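Local coordinates for uncharacterized protein (Listeria monocytogenes, PDB 3MAB) that is of unknown function but folds as a small all-helical TfoX C-terminal domain of the helix-hairpin-helix clan, whose members often bind DNA, at residues A23-P28 / K37-R42; S7-I12 / E59-G64; V50-L55 / K80-L85; E54-E59 / A73-L78. The protein carries 2 engineered substitutions. One frame throughout, in Å; residues are numbered along the deposited sequence.

Interaction 1: residues A23-P28 / K37-R42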
loop_
_atom_site.group_PDB
_atom_site.type_symbol
_atom_site.label_atom_id
_atom_site.label_comp_id
_atom_site.label_asym_id
_atom_site.label_seq_id
_atom_site.Cartn_x
_atom_site.Cartn_y
_atom_site.Cartn_z
ATOM N N ALA B 23 7.574 2.115 -18.645
ATOM C CA ALA B 23 8.877 1.499 -18.358
ATOM C C ALA B 23 8.897 -0.014 -18.415
ATOM O O ALA B 23 9.955 -0.590 -18.162
ATOM C CB ALA B 23 9.399 1.961 -17.025
ATOM N N GLY B 24 7.809 -0.660 -18.823
ATOM C CA GLY B 24 7.794 -2.115 -19.023
ATOM C C GLY B 24 7.429 -2.929 -17.815
ATOM O O GLY B 24 7.596 -4.169 -17.813
ATOM N N ILE B 25 6.890 -2.259 -16.798
ATOM C CA ILE B 25 6.438 -2.908 -15.555
ATOM C C ILE B 25 4.936 -2.795 -15.544
ATOM O O ILE B 25 4.403 -1.731 -15.287
ATOM C CB ILE B 25 7.086 -2.253 -14.336
ATOM C CG1 ILE B 25 8.617 -2.426 -14.403
ATOM C CG2 ILE B 25 6.453 -2.835 -13.052
ATOM C CD1 ILE B 25 9.284 -1.472 -13.440
ATOM N N LYS B 26 4.240 -3.887 -15.891
ATOM C CA LYS B 26 2.817 -3.784 -16.238
ATOM C C LYS B 26 1.831 -4.366 -15.245
ATOM O O LYS B 26 0.623 -4.094 -15.356
ATOM C CB LYS B 26 2.544 -4.411 -17.626
ATOM C CG LYS B 26 3.539 -3.925 -18.720
ATOM C CD LYS B 26 3.052 -4.225 -20.114
ATOM C CE LYS B 26 4.147 -4.627 -21.115
ATOM N NZ LYS B 26 5.531 -4.054 -20.956
ATOM N N THR B 27 2.328 -5.083 -14.248
ATOM C CA THR B 27 1.478 -5.776 -13.262
ATOM C C THR B 27 2.110 -5.725 -11.893
ATOM O O THR B 27 3.322 -5.505 -11.795
ATOM C CB THR B 27 1.339 -7.268 -13.632
ATOM O OG1 THR B 27 2.584 -7.936 -13.420
ATOM C CG2 THR B 27 0.834 -7.468 -15.115
ATOM N N PRO B 28 1.306 -5.949 -10.824
ATOM C CA PRO B 28 1.902 -6.050 -9.502
ATOM C C PRO B 28 2.985 -7.107 -9.375
ATOM O O PRO B 28 3.936 -6.893 -8.639
ATOM C CB PRO B 28 0.691 -6.399 -8.607
ATOM C CG PRO B 28 -0.444 -5.707 -9.328
ATOM C CD PRO B 28 -0.180 -5.879 -10.753
ATOM N N LYS B 37 13.687 -0.217 -6.184
ATOM C CA LYS B 37 14.834 0.540 -6.677
ATOM C C LYS B 37 14.972 0.401 -8.198
ATOM O O LYS B 37 15.180 1.387 -8.912
ATOM C CB LYS B 37 16.117 0.120 -5.989
ATOM C CG LYS B 37 16.150 0.527 -4.497
ATOM C CD LYS B 37 17.519 0.078 -3.932
ATOM C CE LYS B 37 17.604 0.296 -2.431
ATOM N NZ LYS B 37 18.548 -0.672 -1.769
ATOM N N GLU B 38 14.856 -0.831 -8.689
ATOM C CA GLU B 38 14.931 -1.042 -10.145
ATOM C C GLU B 38 13.737 -0.326 -10.835
ATOM O O GLU B 38 13.914 0.326 -11.840
ATOM C CB GLU B 38 14.922 -2.510 -10.514
ATOM C CG GLU B 38 14.945 -2.649 -12.045
ATOM C CD GLU B 38 15.124 -4.023 -12.594
ATOM O OE1 GLU B 38 15.719 -4.921 -11.958
ATOM O OE2 GLU B 38 14.651 -4.233 -13.753
ATOM N N ALA B 39 12.538 -0.460 -10.293
ATOM C CA ALA B 39 11.374 0.175 -10.925
ATOM C C ALA B 39 11.568 1.698 -10.967
ATOM O O ALA B 39 11.328 2.353 -11.982
ATOM C CB ALA B 39 10.121 -0.214 -10.202
ATOM N N PHE B 40 12.049 2.252 -9.870
ATOM C CA PHE B 40 12.328 3.681 -9.798
ATOM C C PHE B 40 13.351 4.073 -10.849
ATOM O O PHE B 40 13.144 5.057 -11.534
ATOM C CB PHE B 40 12.809 4.121 -8.414
ATOM C CG PHE B 40 13.079 5.564 -8.318
ATOM C CD1 PHE B 40 12.057 6.418 -8.003
ATOM C CD2 PHE B 40 14.328 6.111 -8.558
ATOM C CE1 PHE B 40 12.241 7.761 -7.961
ATOM C CE2 PHE B 40 14.496 7.497 -8.491
ATOM C CZ PHE B 40 13.443 8.298 -8.181
ATOM N N LEU B 41 14.445 3.320 -10.995
ATOM C CA LEU B 41 15.490 3.669 -11.953
ATOM C C LEU B 41 14.894 3.715 -13.375
ATOM O O LEU B 41 15.264 4.539 -14.224
ATOM C CB LEU B 41 16.659 2.690 -11.895
ATOM C CG LEU B 41 17.621 2.897 -10.753
ATOM C CD1 LEU B 41 18.612 1.793 -10.757
ATOM C CD2 LEU B 41 18.316 4.272 -10.779
ATOM N N ARG B 42 14.040 2.740 -13.650
ATOM C CA ARG B 42 13.433 2.651 -14.980
ATOM C C ARG B 42 12.558 3.887 -15.294
ATOM O O ARG B 42 12.566 4.339 -16.418
ATOM C CB ARG B 42 12.692 1.315 -15.147
ATOM C CG ARG B 42 13.707 0.244 -15.285
ATOM C CD ARG B 42 13.334 -1.189 -15.124
ATOM N NE ARG B 42 12.443 -1.613 -16.165
ATOM C CZ ARG B 42 12.014 -2.864 -16.358
ATOM N NH1 ARG B 42 12.466 -3.875 -15.653
ATOM N NH2 ARG B 42 11.107 -3.098 -17.299
HETATM O O HOH W 1 12.718 0.173 -18.666
HETATM O O HOH W 2 9.648 -5.390 -18.474
#
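A Schellman motif ends helix 14-22 here, and the loop that follows folds back against helix 28-46. Gly-24 is its C-prime residue, at phi 89°, where a CB would press on the carbonyl oxygen of Ala-23; the bonds from Ile-25 N to Leu-20 O and Gly-24 N to Ile-21 O define the motif. The tight part of the contact is apolar. Ile-25 has CG1 anti to its carbonyl carbon (chi1 -62°), which carries CD1 to within 3.6 Å of Ala-39 CB, while Leu-31 and Val-34 pack on the same isoleucine. Beside it the methyl of Ala-23 meets Arg-42 CB at 3.8 Å, the point where the two backbones come nearest.

Toward solvent the contact turns polar and watery. Arg-42 bends at chi3 (66°), bringing its guanidinium across Ile-25, whose CG1 sits 3.8 Å above the centre of one face. In the guanidinium plane, Arg-42 NH2 donates to a lone pair of Ala-23 O over 2.9 Å, and NE adds a weak, more bent bond to the same oxygen. NH1 points to Glu-38, one helical turn back, in a salt bridge that uses the anti lone pair of OE2 and should help fix the rotation of the guanidinium. The guanidinium thus meets, edge-on, the carbonyl of Ala-23 just past the helix end, where its positive charge would probably suit the negative end of the dipole. Two waters complete the looser side: one bridges Ala-23 O and Arg-42 NE, and the other donates to Gly-24 O at 2.5 Å while accepting from Arg-42 NH2.

Interaction 2: residues S7-I12 / E59-G64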
loop_
_atom_site.group_PDB
_atom_site.type_symbol
_atom_site.label_atom_id
_atom_site.label_comp_id
_atom_site.label_asym_id
_atom_site.label_seq_id
_atom_site.Cartn_x
_atom_site.Cartn_y
_atom_site.Cartn_z
ATOM N N SER B 7 -2.649 0.142 -10.217
ATOM C CA SER B 7 -3.295 1.260 -9.543
ATOM C C SER B 7 -4.206 0.789 -8.401
ATOM O O SER B 7 -4.811 1.634 -7.768
ATOM C CB SER B 7 -4.091 2.087 -10.549
ATOM O OG SER B 7 -5.118 1.322 -11.115
ATOM N N GLU B 8 -4.356 -0.524 -8.178
ATOM C CA GLU B 8 -5.031 -1.020 -6.968
ATOM C C GLU B 8 -4.053 -1.273 -5.804
ATOM O O GLU B 8 -4.486 -1.542 -4.684
ATOM C CB GLU B 8 -5.803 -2.299 -7.222
ATOM C CG GLU B 8 -6.987 -2.090 -8.171
ATOM C CD GLU B 8 -7.650 -3.381 -8.612
ATOM O OE1 GLU B 8 -6.936 -4.253 -9.150
ATOM O OE2 GLU B 8 -8.907 -3.502 -8.504
ATOM N N LEU B 9 -2.764 -1.204 -6.078
ATOM C CA LEU B 9 -1.768 -1.338 -5.006
ATOM C C LEU B 9 -1.646 -0.068 -4.194
ATOM O O LEU B 9 -1.859 1.053 -4.702
ATOM C CB LEU B 9 -0.409 -1.629 -5.561
ATOM C CG LEU B 9 -0.292 -2.850 -6.451
ATOM C CD1 LEU B 9 1.136 -2.976 -6.939
ATOM C CD2 LEU B 9 -0.798 -4.184 -5.856
ATOM N N PRO B 10 -1.280 -0.213 -2.902
ATOM C CA PRO B 10 -1.101 1.009 -2.086
ATOM C C PRO B 10 -0.120 2.001 -2.742
ATOM O O PRO B 10 0.924 1.572 -3.287
ATOM C CB PRO B 10 -0.540 0.485 -0.760
ATOM C CG PRO B 10 -0.636 -0.986 -0.848
ATOM C CD PRO B 10 -0.917 -1.439 -2.180
ATOM N N ASN B 11 -0.414 3.297 -2.665
ATOM C CA ASN B 11 0.410 4.412 -3.133
ATOM C C ASN B 11 0.532 4.620 -4.617
ATOM O O ASN B 11 1.187 5.578 -5.008
ATOM C CB ASN B 11 1.840 4.298 -2.550
ATOM C CG ASN B 11 1.840 3.820 -1.122
ATOM O OD1 ASN B 11 1.283 4.480 -0.259
ATOM N ND2 ASN B 11 2.429 2.645 -0.875
ATOM N N ILE B 12 -0.009 3.727 -5.429
ATOM C CA ILE B 12 0.124 3.849 -6.883
ATOM C C ILE B 12 -1.062 4.548 -7.498
ATOM O O ILE B 12 -2.097 3.921 -7.635
ATOM C CB ILE B 12 0.386 2.481 -7.554
ATOM C CG1 ILE B 12 1.578 1.821 -6.878
ATOM C CG2 ILE B 12 0.652 2.718 -9.073
ATOM C CD1 ILE B 12 2.179 0.630 -7.585
ATOM N N GLU B 59 8.099 1.273 -2.955
ATOM C CA GLU B 59 8.455 0.304 -1.915
ATOM C C GLU B 59 7.260 -0.063 -1.091
ATOM O O GLU B 59 7.061 -1.233 -0.752
ATOM C CB GLU B 59 9.578 0.833 -1.007
ATOM C CG GLU B 59 10.038 -0.091 0.082
ATOM C CD GLU B 59 10.652 -1.384 -0.406
ATOM O OE1 GLU B 59 11.192 -1.388 -1.527
ATOM O OE2 GLU B 59 10.677 -2.390 0.341
ATOM N N GLY B 60 6.420 0.921 -0.759
ATOM C CA GLY B 60 5.202 0.643 -0.034
ATOM C C GLY B 60 4.303 -0.290 -0.867
ATOM O O GLY B 60 3.741 -1.243 -0.340
ATOM N N ALA B 61 4.208 -0.059 -2.151
ATOM C CA ALA B 61 3.420 -0.966 -3.015
ATOM C C ALA B 61 3.929 -2.406 -2.952
ATOM O O ALA B 61 3.137 -3.353 -2.790
ATOM C CB ALA B 61 3.390 -0.441 -4.458
ATOM N N VAL B 62 5.239 -2.566 -3.063
ATOM C CA VAL B 62 5.891 -3.871 -2.986
ATOM C C VAL B 62 5.591 -4.572 -1.669
ATOM O O VAL B 62 5.308 -5.792 -1.632
ATOM C CB VAL B 62 7.414 -3.744 -3.238
ATOM C CG1 VAL B 62 8.155 -5.054 -2.912
ATOM C CG2 VAL B 62 7.687 -3.288 -4.725
ATOM N N GLN B 63 5.610 -3.807 -0.584
ATOM C CA GLN B 63 5.358 -4.340 0.753
ATOM C C GLN B 63 3.916 -4.465 1.075
ATOM O O GLN B 63 3.563 -5.006 2.131
ATOM C CB GLN B 63 6.065 -3.480 1.820
ATOM C CG GLN B 63 7.530 -3.633 1.748
ATOM C CD GLN B 63 8.227 -3.095 2.976
ATOM O OE1 GLN B 63 7.647 -3.161 4.081
ATOM N NE2 GLN B 63 9.442 -2.590 2.830
ATOM N N GLY B 64 3.025 -3.962 0.220
ATOM C CA GLY B 64 1.612 -3.975 0.525
ATOM C C GLY B 64 1.118 -3.045 1.626
ATOM O O GLY B 64 0.112 -3.320 2.310
#
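Leu-9, Pro-10 O and Ile-12 all meet the methyl of Ala-61, and their conformations show how. Leu-9 to Ile-12 form a type II beta turn, whose Ile-12 N to Leu-9 O bond is weak; Asn-11 takes its left-handed position, at phi 72°. Leu-9 CG and Ile-12 CG1 are both anti to the carbonyl carbon. For Ile-12 (chi1 -53°, with chi2 extended) this swings CD1 over to Ala-61 CB at 3.5 Å, although its CB is not aimed at the helix; Leu-9 touches the same methyl more loosely, through its own CB. Pro-10 O lies 3.4 Å from Ala-61 CB, a close backbone-to-methyl contact. The proline ring, puckered C-gamma exo, reaches the helix end instead, with Pro-10 CG 3.7 Å from Gly-64 C.

Asn-11 also holds CG anti to its carbonyl carbon (chi1 -39°), so that its amide lies along the backbone of Gly-60 and Ala-61. Asn-11 ND2 is 3.5 Å from Gly-60 C, and a CB on Gly-60 would sit only 2.5 Å from that nitrogen. The amide bonds beyond the segments: ND2 donates to Ile-65 O and weakly to Ala-57 O, while OD1 accepts from Trp-67 N. One side chain therefore ties the turn to the chain leaving helix 52-63, which itself finishes in a Schellman motif at Gly-64.

The joint lies where the N-terminal loop meets the end of helix 52-63. Leu-31 of helix 28-46 packs on Ile-12 and Ala-61, Leu-20 of helix 14-22 packs on Ile-12, and Ser-53 of the second subunit packs on Pro-10.

Interaction 3: residues V50-L55 / K80-L85. Engineered in segment 50-55: Met-52 (natural residue Leu).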
loop_
_atom_site.group_PDB
_atom_site.type_symbol
_atom_site.label_atom_id
_atom_site.label_comp_id
_atom_site.label_asym_id
_atom_site.label_seq_id
_atom_site.Cartn_x
_atom_site.Cartn_y
_atom_site.Cartn_z
ATOM N N VAL B 50 10.980 12.321 -11.448
ATOM C CA VAL B 50 10.415 11.406 -10.427
ATOM C C VAL B 50 11.352 11.414 -9.249
ATOM O O VAL B 50 12.581 11.524 -9.388
ATOM C CB VAL B 50 10.267 9.981 -10.906
ATOM C CG1 VAL B 50 9.305 9.904 -12.068
ATOM C CG2 VAL B 50 11.592 9.353 -11.231
ATOM N N CYS B 51 10.801 11.339 -8.054
ATOM C CA CYS B 51 11.650 11.641 -6.910
ATOM C C CYS B 51 11.263 10.832 -5.696
ATOM O O CYS B 51 10.733 9.717 -5.813
ATOM C CB CYS B 51 11.578 13.136 -6.616
ATOM S SG CYS B 51 9.938 13.573 -6.076
ATOM N N MET B 52 11.598 11.333 -4.515
ATOM C CA MET B 52 11.583 10.483 -3.355
ATOM C C MET B 52 10.224 9.940 -3.106
ATOM O O MET B 52 10.035 8.804 -2.681
ATOM C CB MET B 52 12.033 11.281 -2.123
ATOM C CG MET B 52 12.456 10.454 -1.028
ATOM S SD MET B 52 13.793 9.324 -1.444
ATOM C CE MET B 52 13.152 8.022 -0.438
ATOM N N SER B 53 9.236 10.802 -3.277
ATOM C CA SER B 53 7.843 10.419 -3.192
ATOM C C SER B 53 7.504 9.183 -3.970
ATOM O O SER B 53 6.878 8.262 -3.412
ATOM C CB SER B 53 6.951 11.575 -3.658
ATOM O OG SER B 53 7.334 12.730 -2.942
ATOM N N GLU B 54 7.921 9.121 -5.222
ATOM C CA GLU B 54 7.638 7.973 -6.059
ATOM C C GLU B 54 8.387 6.705 -5.536
ATOM O O GLU B 54 7.860 5.587 -5.557
ATOM C CB GLU B 54 8.037 8.200 -7.517
ATOM C CG GLU B 54 7.095 8.952 -8.358
ATOM C CD GLU B 54 7.344 10.424 -8.380
ATOM O OE1 GLU B 54 6.710 11.062 -9.224
ATOM O OE2 GLU B 54 8.151 10.941 -7.591
ATOM N N LEU B 55 9.628 6.859 -5.065
ATOM C CA LEU B 55 10.371 5.716 -4.522
ATOM C C LEU B 55 9.739 5.114 -3.296
ATOM O O LEU B 55 9.583 3.914 -3.178
ATOM C CB LEU B 55 11.820 6.156 -4.238
ATOM C CG LEU B 55 12.786 5.109 -3.730
ATOM C CD1 LEU B 55 12.843 3.867 -4.647
ATOM C CD2 LEU B 55 14.144 5.700 -3.564
ATOM N N LYS B 80 19.122 7.110 1.042
ATOM C CA LYS B 80 20.544 7.034 0.680
ATOM C C LYS B 80 20.664 6.746 -0.813
ATOM O O LYS B 80 21.510 7.316 -1.485
ATOM C CB LYS B 80 21.247 5.973 1.490
ATOM C CG LYS B 80 21.428 6.307 2.901
ATOM C CD LYS B 80 21.863 7.755 3.199
ATOM C CE LYS B 80 21.145 8.283 4.475
ATOM N NZ LYS B 80 19.636 8.217 4.387
ATOM N N PHE B 81 19.889 5.834 -1.333
ATOM C CA PHE B 81 19.885 5.458 -2.763
ATOM C C PHE B 81 19.513 6.665 -3.599
ATOM O O PHE B 81 20.238 7.050 -4.520
ATOM C CB PHE B 81 18.972 4.275 -2.974
ATOM C CG PHE B 81 18.663 3.971 -4.406
ATOM C CD1 PHE B 81 19.641 3.502 -5.287
ATOM C CD2 PHE B 81 17.418 4.187 -4.878
ATOM C CE1 PHE B 81 19.323 3.218 -6.594
ATOM C CE2 PHE B 81 17.098 3.907 -6.198
ATOM C CZ PHE B 81 18.059 3.415 -7.025
ATOM N N HIS B 82 18.456 7.352 -3.254
ATOM C CA HIS B 82 18.009 8.448 -4.034
ATOM C C HIS B 82 19.028 9.583 -4.027
ATOM O O HIS B 82 19.303 10.187 -5.061
ATOM C CB HIS B 82 16.667 8.955 -3.534
ATOM C CG HIS B 82 16.105 10.021 -4.393
ATOM N ND1 HIS B 82 16.117 11.346 -4.015
ATOM C CD2 HIS B 82 15.548 9.988 -5.622
ATOM C CE1 HIS B 82 15.578 12.082 -4.981
ATOM N NE2 HIS B 82 15.254 11.288 -5.978
ATOM N N GLN B 83 19.584 9.874 -2.875
ATOM C CA GLN B 83 20.599 10.916 -2.765
ATOM C C GLN B 83 21.754 10.568 -3.672
ATOM O O GLN B 83 22.285 11.454 -4.370
ATOM C CB GLN B 83 21.088 11.085 -1.336
ATOM C CG GLN B 83 20.107 11.795 -0.442
ATOM C CD GLN B 83 20.448 11.682 1.055
ATOM O OE1 GLN B 83 21.406 11.014 1.448
ATOM N NE2 GLN B 83 19.663 12.366 1.898
ATOM N N SER B 84 22.205 9.323 -3.685
ATOM C CA SER B 84 23.347 8.899 -4.527
ATOM C C SER B 84 23.013 9.100 -5.990
ATOM O O SER B 84 23.883 9.512 -6.767
ATOM C CB SER B 84 23.691 7.439 -4.238
ATOM O OG SER B 84 23.965 7.281 -2.856
ATOM N N LEU B 85 21.772 8.829 -6.396
ATOM C CA LEU B 85 21.404 8.959 -7.800
ATOM C C LEU B 85 21.427 10.410 -8.224
ATOM O O LEU B 85 21.759 10.735 -9.389
ATOM C CB LEU B 85 19.980 8.478 -7.989
ATOM C CG LEU B 85 19.813 7.002 -8.054
ATOM C CD1 LEU B 85 18.294 6.762 -8.331
ATOM C CD2 LEU B 85 20.670 6.383 -9.118
HETATM O O HOH W 3 14.644 12.419 -8.410
#
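His-82 is the centre of the first shell, laid across the start of helix 52-63. With CG anti to its backbone N (chi1 -175°), its imidazole extends toward Cys-51 and Met-52. One face receives Met-52 N, 3.9 Å above the plane of the His-82 ring and displaced to its margin, while His-82 NE2 approaches Cys-51 CA at 3.7 Å. The engineered Met-52 bends at chi2 and chi3 and lies aslant the histidine: Met-52 SD stands 3.6 Å from His-82 CB and 4.4 Å from the ring centroid, 39° off the normal, so the sulfur-aromatic contact is neither face-on nor edge-on. Farther along, Leu-55 CD2 meets the edge of the Phe-81 ring at CD2, 3.8 Å away, and the leucine runs antiparallel alongside His-82. Leu-85, one turn on, sets its CG over a face of Phe-81.

The second shell positions the helix start. Cys-51 is the N-cap residue, and its N donates to Glu-54 OE2 over 2.7 Å in a nearly straight bond (169°), met from above the carboxylate plane. This link from the cap to the third residue after it ties down the first turn against which the imidazole rests. Phe-40 of helix 28-46 backs both Val-50 and Leu-55, and Trp-44 also packs on Val-50.

No direct hydrogen bond crosses between the segments, so the contact rests on packing and one polar relay. A water in the imidazole plane, 2.8 Å from His-82 NE2, donates to Val-50 O and so joins the histidine to the loop before helix 52-63.

Interaction 4: residues E54-E59 / A73-L78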
loop_
_atom_site.group_PDB
_atom_site.type_symbol
_atom_site.label_atom_id
_atom_site.label_comp_id
_atom_site.label_asym_id
_atom_site.label_seq_id
_atom_site.Cartn_x
_atom_site.Cartn_y
_atom_site.Cartn_z
ATOM N N GLU B 54 7.921 9.121 -5.222
ATOM C CA GLU B 54 7.638 7.973 -6.059
ATOM C C GLU B 54 8.387 6.705 -5.536
ATOM O O GLU B 54 7.860 5.587 -5.557
ATOM C CB GLU B 54 8.037 8.200 -7.517
ATOM C CG GLU B 54 7.095 8.952 -8.358
ATOM C CD GLU B 54 7.344 10.424 -8.380
ATOM O OE1 GLU B 54 6.710 11.062 -9.224
ATOM O OE2 GLU B 54 8.151 10.941 -7.591
ATOM N N LEU B 55 9.628 6.859 -5.065
ATOM C CA LEU B 55 10.371 5.716 -4.522
ATOM C C LEU B 55 9.739 5.114 -3.296
ATOM O O LEU B 55 9.583 3.914 -3.178
ATOM C CB LEU B 55 11.820 6.156 -4.238
ATOM C CG LEU B 55 12.786 5.109 -3.730
ATOM C CD1 LEU B 55 12.843 3.867 -4.647
ATOM C CD2 LEU B 55 14.144 5.700 -3.564
ATOM N N TYR B 56 9.362 5.954 -2.349
ATOM C CA TYR B 56 8.590 5.493 -1.213
ATOM C C TYR B 56 7.312 4.802 -1.638
ATOM O O TYR B 56 6.963 3.744 -1.060
ATOM C CB TYR B 56 8.264 6.666 -0.279
ATOM C CG TYR B 56 9.339 7.169 0.678
ATOM C CD1 TYR B 56 10.487 6.465 0.940
ATOM C CD2 TYR B 56 9.122 8.334 1.380
ATOM C CE1 TYR B 56 11.475 6.962 1.824
ATOM C CE2 TYR B 56 10.127 8.824 2.269
ATOM C CZ TYR B 56 11.244 8.103 2.469
ATOM O OH TYR B 56 12.151 8.619 3.369
ATOM N N ALA B 57 6.576 5.378 -2.594
ATOM C CA ALA B 57 5.333 4.778 -3.076
ATOM C C ALA B 57 5.534 3.392 -3.617
ATOM O O ALA B 57 4.777 2.469 -3.322
ATOM C CB ALA B 57 4.687 5.671 -4.156
ATOM N N LEU B 58 6.598 3.215 -4.381
ATOM C CA LEU B 58 6.911 1.962 -5.003
ATOM C C LEU B 58 7.284 0.907 -3.960
ATOM O O LEU B 58 6.839 -0.238 -4.036
ATOM C CB LEU B 58 8.031 2.100 -6.029
ATOM C CG LEU B 58 7.647 2.870 -7.252
ATOM C CD1 LEU B 58 8.883 3.169 -8.079
ATOM C CD2 LEU B 58 6.683 2.130 -8.144
ATOM N N GLU B 59 8.099 1.273 -2.955
ATOM C CA GLU B 59 8.455 0.304 -1.915
ATOM C C GLU B 59 7.260 -0.063 -1.091
ATOM O O GLU B 59 7.061 -1.233 -0.752
ATOM C CB GLU B 59 9.578 0.833 -1.007
ATOM C CG GLU B 59 10.038 -0.091 0.082
ATOM C CD GLU B 59 10.652 -1.384 -0.406
ATOM O OE1 GLU B 59 11.192 -1.388 -1.527
ATOM O OE2 GLU B 59 10.677 -2.390 0.341
ATOM N N ALA B 73 14.282 2.082 8.964
ATOM C CA ALA B 73 15.474 1.588 8.281
ATOM C C ALA B 73 15.298 1.564 6.768
ATOM O O ALA B 73 16.193 1.942 6.016
ATOM C CB ALA B 73 15.854 0.255 8.776
ATOM N N LYS B 74 14.143 1.155 6.308
ATOM C CA LYS B 74 13.860 1.113 4.896
ATOM C C LYS B 74 13.792 2.498 4.338
ATOM O O LYS B 74 14.326 2.750 3.256
ATOM C CB LYS B 74 12.566 0.369 4.620
ATOM C CG LYS B 74 12.198 0.198 3.133
ATOM C CD LYS B 74 13.227 -0.470 2.310
ATOM C CE LYS B 74 13.393 -1.881 2.623
ATOM N NZ LYS B 74 14.490 -2.430 1.793
ATOM N N LYS B 75 13.143 3.427 5.040
ATOM C CA LYS B 75 13.086 4.802 4.532
ATOM C C LYS B 75 14.495 5.407 4.379
ATOM O O LYS B 75 14.796 6.078 3.366
ATOM C CB LYS B 75 12.280 5.687 5.439
ATOM C CG LYS B 75 10.809 5.404 5.477
ATOM C CD LYS B 75 10.134 6.449 6.394
ATOM C CE LYS B 75 8.706 6.144 6.644
ATOM N NZ LYS B 75 8.340 6.519 8.041
ATOM N N ILE B 76 15.369 5.160 5.367
ATOM C CA ILE B 76 16.737 5.650 5.293
ATOM C C ILE B 76 17.486 4.995 4.156
ATOM O O ILE B 76 18.253 5.655 3.450
ATOM C CB ILE B 76 17.434 5.550 6.678
ATOM C CG1 ILE B 76 16.822 6.620 7.583
ATOM C CG2 ILE B 76 18.970 5.710 6.537
ATOM C CD1 ILE B 76 17.129 6.411 9.056
ATOM N N GLU B 77 17.307 3.701 3.936
ATOM C CA GLU B 77 17.927 2.987 2.832
ATOM C C GLU B 77 17.532 3.619 1.490
ATOM O O GLU B 77 18.382 3.855 0.580
ATOM C CB GLU B 77 17.517 1.510 2.910
ATOM C CG GLU B 77 17.999 0.666 1.736
ATOM C CD GLU B 77 17.404 -0.709 1.702
ATOM O OE1 GLU B 77 16.628 -1.070 2.602
ATOM O OE2 GLU B 77 17.756 -1.452 0.765
ATOM N N LEU B 78 16.256 3.960 1.341
ATOM C CA LEU B 78 15.767 4.480 0.094
ATOM C C LEU B 78 16.305 5.885 -0.095
ATOM O O LEU B 78 16.668 6.268 -1.208
ATOM C CB LEU B 78 14.230 4.456 0.078
ATOM C CG LEU B 78 13.618 3.060 0.098
ATOM C CD1 LEU B 78 12.128 3.183 0.282
ATOM C CD2 LEU B 78 13.918 2.215 -1.108
HETATM O O HOH W 4 14.117 -1.886 -1.080
#
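Segments 54-59 and 73-78 run at 135° between their N-to-C directions, their axes 10.6 Å apart. This is oblique helix packing, nearer antiparallel than parallel, and it closes the last helix of this all-helical TfoX C-terminal domain over its predecessor. Leu-78 is the wedge. Its CG lies anti to the carbonyl carbon (chi1 -66°), and its two methyls separate: Leu-78 CD1 fits between Glu-59 CB and Tyr-56 CD1, at 3.7 Å from the latter, while CD2 faces CG and CD1 of Leu-55. Leu-55 CD2 also approaches the backbone, 3.5 Å from Leu-78 O. From helix 28-46, Ser-36 packs on Leu-78 and Phe-40 on Leu-55.

Tyr-56 flanks Leu-78 on one side. Its ring presents an edge to the partner helix, with Leu-78 CD1 and Lys-75 O near the ring plane. The hydroxyl ends at Lys-75, Tyr-56 OH lying 3.6 Å from Lys-75 CB, and the two side chains meet roughly perpendicularly.

Glu-59 (chi2 63°) and Lys-74, bent at chi2 and chi3, also cross steeply, aliphatic part on aliphatic part, with Glu-59 CG 3.7 Å from Lys-74 CG. Their charges stop short of a salt bridge, Lys-74 NZ being 4.1 Å from Glu-59 OE2. Lys-74 instead pairs within its own helix with Glu-77 OE1, whereas Glu-59 OE1 is hydrogen-bonded to Ser-36 OG and Glu-59 OE2 accepts from Gln-63 NE2. The buried carboxylate is thus held at both oxygens, its charge probably eased by the nearby ammonium. A single water completes the link, donating to Glu-59 OE1 and accepting from Lys-74 NZ at 2.9 Å.

In the fold
Helix 52-63 serves interactions 2, 3 and 4; the last two also share helix 72-85, and have Leu-55 of helix 52-63 in common. Interaction 2 is the most buried and binds by packing on an alanine methyl, whereas interactions 1, 3 and 4 are partly buried and mix apolar contacts with water bridges at their margins. Interactions 1 and 4 lie on opposite sides of the chain's centre, yet the Lys-37 to Glu-77 salt bridge and Phe-40, packed on Leu-55 and Leu-58, join them. Interaction 1 is nested within the loop closed by 7-12 and 59-64, and Pro-28 on Leu-9 connects the two.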